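Local structure of lipase (Rhizopus chinensis, 6A0W) at residues A[44-56]-A[284-296]. The protein probably hydrolyses the ester bonds of triacylglycerols, as a fungal lipase of the class 3 family with an alpha/beta-hydrolase fold. Numbering follows the deposited sequence.
With SO4 (sulfate ion), chain C.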
loop_
_atom_site.group_PDB
_atom_site.type_symbol
_atom_site.label_atom_id
_atom_site.label_comp_id
_atom_site.label_asym_id
_atom_site.label_seq_id
_atom_site.Cartn_x
_atom_site.Cartn_y
_atom_site.Cartn_z
ATOM N N LEU A 44 6.559 0.641 -10.526
ATOM C CA LEU A 44 5.339 0.683 -9.729
ATOM C C LEU A 44 4.458 -0.510 -10.081
ATOM O O LEU A 44 3.858 -1.150 -9.208
ATOM C CB LEU A 44 4.561 1.973 -9.957
ATOM C CG LEU A 44 5.352 3.223 -9.630
ATOM C CD1 LEU A 44 4.620 4.425 -10.229
ATOM C CD2 LEU A 44 5.514 3.361 -8.110
ATOM N N THR A 45 4.459 -0.869 -11.361
ATOM C CA THR A 45 3.630 -1.953 -11.848
ATOM C C THR A 45 4.113 -3.242 -11.211
ATOM O O THR A 45 3.309 -4.126 -10.883
ATOM C CB THR A 45 3.687 -2.055 -13.406
ATOM O OG1 THR A 45 3.099 -0.882 -13.972
ATOM C CG2 THR A 45 2.931 -3.235 -13.910
ATOM N N ASN A 46 5.426 -3.408 -11.167
ATOM C CA ASN A 46 5.993 -4.694 -10.740
ATOM C C ASN A 46 5.667 -4.995 -9.240
ATOM O O ASN A 46 5.212 -6.088 -8.887
ATOM C CB ASN A 46 7.483 -4.735 -11.065
ATOM C CG ASN A 46 7.762 -5.085 -12.554
ATOM O OD1 ASN A 46 8.594 -5.937 -12.837
ATOM N ND2 ASN A 46 7.011 -4.488 -13.501
ATOM N N TYR A 47 5.760 -3.967 -8.409
ATOM C CA TYR A 47 5.406 -4.054 -7.000
ATOM C C TYR A 47 3.895 -4.075 -6.742
ATOM O O TYR A 47 3.452 -4.692 -5.762
ATOM C CB TYR A 47 6.114 -2.922 -6.232
ATOM C CG TYR A 47 7.641 -2.999 -6.334
ATOM C CD1 TYR A 47 8.288 -4.237 -6.349
ATOM C CD2 TYR A 47 8.423 -1.860 -6.380
ATOM C CE1 TYR A 47 9.662 -4.331 -6.438
ATOM C CE2 TYR A 47 9.805 -1.940 -6.446
ATOM C CZ TYR A 47 10.411 -3.173 -6.415
ATOM O OH TYR A 47 11.751 -3.281 -6.588
ATOM N N ALA A 48 3.104 -3.484 -7.640
ATOM C CA ALA A 48 1.664 -3.693 -7.644
ATOM C C ALA A 48 1.296 -5.138 -7.926
ATOM O O ALA A 48 0.340 -5.696 -7.361
ATOM C CB ALA A 48 0.966 -2.775 -8.634
ATOM N N GLY A 49 2.057 -5.750 -8.809
ATOM C CA GLY A 49 1.835 -7.137 -9.116
ATOM C C GLY A 49 2.127 -8.000 -7.928
ATOM O O GLY A 49 1.385 -8.955 -7.675
ATOM N N VAL A 50 3.246 -7.737 -7.245
ATOM C CA VAL A 50 3.563 -8.517 -6.042
ATOM C C VAL A 50 2.480 -8.396 -4.966
ATOM O O VAL A 50 1.967 -9.370 -4.413
ATOM C CB VAL A 50 4.935 -8.118 -5.470
ATOM C CG1 VAL A 50 5.250 -8.940 -4.213
ATOM C CG2 VAL A 50 6.022 -8.348 -6.510
ATOM N N ALA A 51 1.989 -7.191 -4.794
ATOM C CA ALA A 51 0.906 -6.977 -3.888
ATOM C C ALA A 51 -0.333 -7.762 -4.239
ATOM O O ALA A 51 -1.025 -8.295 -3.338
ATOM C CB ALA A 51 0.578 -5.507 -3.822
ATOM N N ALA A 52 -0.579 -7.913 -5.543
ATOM C CA ALA A 52 -1.755 -8.660 -5.993
ATOM C C ALA A 52 -1.718 -10.118 -5.638
ATOM O O ALA A 52 -2.775 -10.750 -5.522
ATOM C CB ALA A 52 -1.952 -8.504 -7.519
ATOM N N THR A 53 -0.520 -10.689 -5.550
ATOM C CA THR A 53 -0.392 -12.110 -5.279
ATOM C C THR A 53 -0.881 -12.457 -3.868
ATOM O O THR A 53 -1.188 -13.605 -3.589
ATOM C CB THR A 53 1.058 -12.602 -5.398
ATOM O OG1 THR A 53 1.885 -11.938 -4.431
ATOM C CG2 THR A 53 1.586 -12.358 -6.812
ATOM N N ALA A 54 -1.013 -11.467 -2.996
ATOM C CA ALA A 54 -1.371 -11.777 -1.631
ATOM C C ALA A 54 -2.800 -12.273 -1.536
ATOM O O ALA A 54 -3.192 -12.854 -0.514
ATOM C CB ALA A 54 -1.189 -10.566 -0.754
ATOM N N TYR A 55 -3.606 -11.951 -2.552
ATOM C CA TYR A 55 -5.002 -12.368 -2.558
ATOM C C TYR A 55 -5.169 -13.744 -3.140
ATOM O O TYR A 55 -6.292 -14.233 -3.210
ATOM C CB TYR A 55 -5.860 -11.372 -3.312
ATOM C CG TYR A 55 -5.915 -10.011 -2.704
ATOM C CD1 TYR A 55 -6.844 -9.712 -1.708
ATOM C CD2 TYR A 55 -5.098 -8.988 -3.154
ATOM C CE1 TYR A 55 -6.911 -8.462 -1.119
ATOM C CE2 TYR A 55 -5.225 -7.694 -2.625
ATOM C CZ TYR A 55 -6.112 -7.444 -1.604
ATOM O OH TYR A 55 -6.158 -6.209 -1.018
ATOM N N CYS A 56 -4.090 -14.342 -3.634
ATOM C CA CYS A 56 -4.149 -15.700 -4.124
ATOM C C CYS A 56 -4.079 -16.730 -2.965
ATOM O O CYS A 56 -3.076 -16.812 -2.258
ATOM C CB CYS A 56 -2.998 -15.938 -5.108
ATOM S SG CYS A 56 -2.912 -14.802 -6.513
ATOM N N HIS A 284 -10.813 0.663 -7.196
ATOM C CA HIS A 284 -9.838 0.083 -6.241
ATOM C C HIS A 284 -9.271 -1.236 -6.729
ATOM O O HIS A 284 -8.198 -1.679 -6.265
ATOM C CB HIS A 284 -10.531 -0.117 -4.897
ATOM C CG HIS A 284 -9.639 -0.534 -3.767
ATOM N ND1 HIS A 284 -8.578 0.230 -3.332
ATOM C CD2 HIS A 284 -9.800 -1.508 -2.828
ATOM C CE1 HIS A 284 -8.138 -0.244 -2.175
ATOM N NE2 HIS A 284 -8.849 -1.313 -1.854
ATOM N N LEU A 285 -9.963 -1.848 -7.704
ATOM C CA LEU A 285 -9.785 -3.269 -8.014
ATOM C C LEU A 285 -8.827 -3.603 -9.127
ATOM O O LEU A 285 -8.507 -4.783 -9.326
ATOM C CB LEU A 285 -11.139 -3.948 -8.265
ATOM C CG LEU A 285 -12.208 -3.766 -7.173
ATOM C CD1 LEU A 285 -13.456 -4.591 -7.510
ATOM C CD2 LEU A 285 -11.690 -4.133 -5.776
ATOM N N THR A 286 -8.327 -2.576 -9.818
ATOM C CA THR A 286 -7.404 -2.765 -10.934
ATOM C C THR A 286 -6.345 -1.665 -10.919
ATOM O O THR A 286 -6.671 -0.488 -10.768
ATOM C CB THR A 286 -8.169 -2.705 -12.289
ATOM O OG1 THR A 286 -9.362 -3.489 -12.184
ATOM C CG2 THR A 286 -7.307 -3.293 -13.417
ATOM N N TYR A 287 -5.085 -2.074 -10.928
ATOM C CA TYR A 287 -3.953 -1.163 -10.954
ATOM C C TYR A 287 -3.032 -1.670 -12.055
ATOM O O TYR A 287 -2.536 -2.804 -11.990
ATOM C CB TYR A 287 -3.210 -1.146 -9.585
ATOM C CG TYR A 287 -3.822 -0.130 -8.624
ATOM C CD1 TYR A 287 -5.008 -0.397 -7.964
ATOM C CD2 TYR A 287 -3.191 1.070 -8.339
ATOM C CE1 TYR A 287 -5.580 0.534 -7.111
ATOM C CE2 TYR A 287 -3.763 2.028 -7.488
ATOM C CZ TYR A 287 -4.939 1.754 -6.862
ATOM O OH TYR A 287 -5.582 2.730 -6.131
ATOM N N PHE A 288 -2.810 -0.810 -13.048
ATOM C CA PHE A 288 -1.954 -1.093 -14.205
ATOM C C PHE A 288 -2.419 -2.323 -14.965
ATOM O O PHE A 288 -1.612 -3.181 -15.296
ATOM C CB PHE A 288 -0.492 -1.295 -13.770
ATOM C CG PHE A 288 0.099 -0.129 -13.032
ATOM C CD1 PHE A 288 0.383 1.062 -13.693
ATOM C CD2 PHE A 288 0.433 -0.240 -11.683
ATOM C CE1 PHE A 288 0.986 2.122 -13.041
ATOM C CE2 PHE A 288 1.033 0.826 -11.025
ATOM C CZ PHE A 288 1.341 2.001 -11.708
ATOM N N GLY A 289 -3.727 -2.490 -15.059
ATOM C CA GLY A 289 -4.338 -3.709 -15.611
ATOM C C GLY A 289 -4.283 -4.936 -14.726
ATOM O O GLY A 289 -4.705 -5.994 -15.141
ATOM N N ILE A 290 -3.666 -4.850 -13.551
ATOM C CA ILE A 290 -3.574 -6.015 -12.631
ATOM C C ILE A 290 -4.750 -6.027 -11.650
ATOM O O ILE A 290 -5.014 -5.042 -10.964
ATOM C CB ILE A 290 -2.285 -5.961 -11.781
ATOM C CG1 ILE A 290 -1.059 -5.984 -12.688
ATOM C CG2 ILE A 290 -2.202 -7.126 -10.794
ATOM C CD1 ILE A 290 0.191 -5.419 -12.011
ATOM N N ASN A 291 -5.476 -7.135 -11.612
ATOM C CA ASN A 291 -6.578 -7.302 -10.676
ATOM C C ASN A 291 -6.043 -7.403 -9.240
ATOM O O ASN A 291 -5.142 -8.215 -8.949
ATOM C CB ASN A 291 -7.359 -8.584 -10.942
ATOM C CG ASN A 291 -8.352 -8.870 -9.816
ATOM O OD1 ASN A 291 -8.088 -9.734 -8.978
ATOM N ND2 ASN A 291 -9.370 -8.005 -9.666
ATOM N N GLU A 292 -6.551 -6.512 -8.409
ATOM C CA GLU A 292 -6.191 -6.434 -7.002
ATOM C C GLU A 292 -7.422 -6.802 -6.171
ATOM O O GLU A 292 -8.344 -5.983 -5.955
ATOM C CB GLU A 292 -5.714 -5.022 -6.621
ATOM C CG GLU A 292 -4.568 -4.490 -7.461
ATOM C CD GLU A 292 -3.203 -4.959 -6.978
ATOM O OE1 GLU A 292 -3.140 -5.692 -5.971
ATOM O OE2 GLU A 292 -2.174 -4.607 -7.620
ATOM N N GLY A 293 -7.372 -8.007 -5.607
ATOM C CA GLY A 293 -8.376 -8.404 -4.658
ATOM C C GLY A 293 -8.897 -9.798 -4.924
ATOM O O GLY A 293 -9.458 -10.417 -4.016
ATOM N N SER A 294 -8.764 -10.288 -6.159
ATOM C CA SER A 294 -9.318 -11.601 -6.502
ATOM C C SER A 294 -8.364 -12.534 -7.206
ATOM O O SER A 294 -8.781 -13.576 -7.666
ATOM C CB SER A 294 -10.577 -11.424 -7.338
ATOM O OG SER A 294 -11.590 -10.774 -6.590
ATOM N N CYS A 295 -7.078 -12.201 -7.274
ATOM C CA CYS A 295 -6.127 -13.090 -7.926
ATOM C C CYS A 295 -6.560 -13.475 -9.359
ATOM O O CYS A 295 -6.394 -14.619 -9.762
ATOM C CB CYS A 295 -5.934 -14.357 -7.095
ATOM S SG CYS A 295 -4.533 -15.337 -7.704
ATOM N N LEU A 296 -7.156 -12.543 -10.100
ATOM C CA LEU A 296 -7.589 -12.806 -11.490
ATOM C C LEU A 296 -6.464 -12.538 -12.476
ATOM O O LEU A 296 -5.545 -11.748 -12.229
ATOM C CB LEU A 296 -8.819 -11.968 -11.846
ATOM C CG LEU A 296 -10.048 -12.074 -10.917
ATOM C CD1 LEU A 296 -11.096 -11.049 -11.344
ATOM C CD2 LEU A 296 -10.669 -13.476 -10.886
HETATM S S SO4 C . -5.437 0.584 -15.423
HETATM O O1 SO4 C . -5.897 -0.718 -14.946
HETATM O O2 SO4 C . -6.626 1.416 -15.702
HETATM O O3 SO4 C . -4.643 0.410 -16.651
HETATM O O4 SO4 C . -4.590 1.201 -14.374
HETATM O O HOH W 1 -5.337 -9.893 -6.611
#
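Segment 44-56, on helix 38-53, runs along the two-stranded hairpin 286-291 and the C-terminal tail of this alpha/beta-hydrolase fold, the CA atoms of Thr45 and Phe288 lying 6.1 Å apart and those of Ala52 and Glu292 5.1 Å. The type I' turn Tyr287-Ile290 swings the Phe288 ring against the start of the segment: Thr45 OG1 sits over one face, offset toward the rim and 3.2 Å from Phe288 CG, while Ala48 CB meets the ring edge and Leu44 CB packs against Phe288 CZ. Thr45 OG1 is also hydrogen-bonded to Ile41 O, one turn back. Ile290 divides its branches, CD1 reaching Thr45 O and Gly49 N, CG2 resting on Ala52 CB at 3.6 Å. Bent at chi2 (-84°), the buried Glu292 turns its acid group toward the helix backbone; OE2 stands 2.8 Å from Ala48 O, two oxygens so close that the acid is probably protonated, and OE1 lies against Ala52 CA. Farther along, the Tyr55 ring carries Gly293 CA over its centre, a CH-pi contact 9° off the normal, and its OH bonds to His171, next to Ser172 of the probable nucleophile elbow. His284, at the start of the other segment, bonds to Ser172 and Asp231 in an arrangement consistent with a catalytic triad, so the hairpin and tail follow directly from the probable catalytic histidine. At the hairpin turn a sulfate, probably from the crystallisation liquor, accepts hydrogen bonds from Phe288 N and Gly289 N and is also bonded to His228. One water donates hydrogen bonds to Ala52 O and Asn291 O and accepts them from Gly293 N and Cys295 N, joining the backbone at Ala52 to the tail. The tail is finally locked covalently by the disulfide between Cys56 SG and Cys295 SG, 2.1 Å long with chi3 88°.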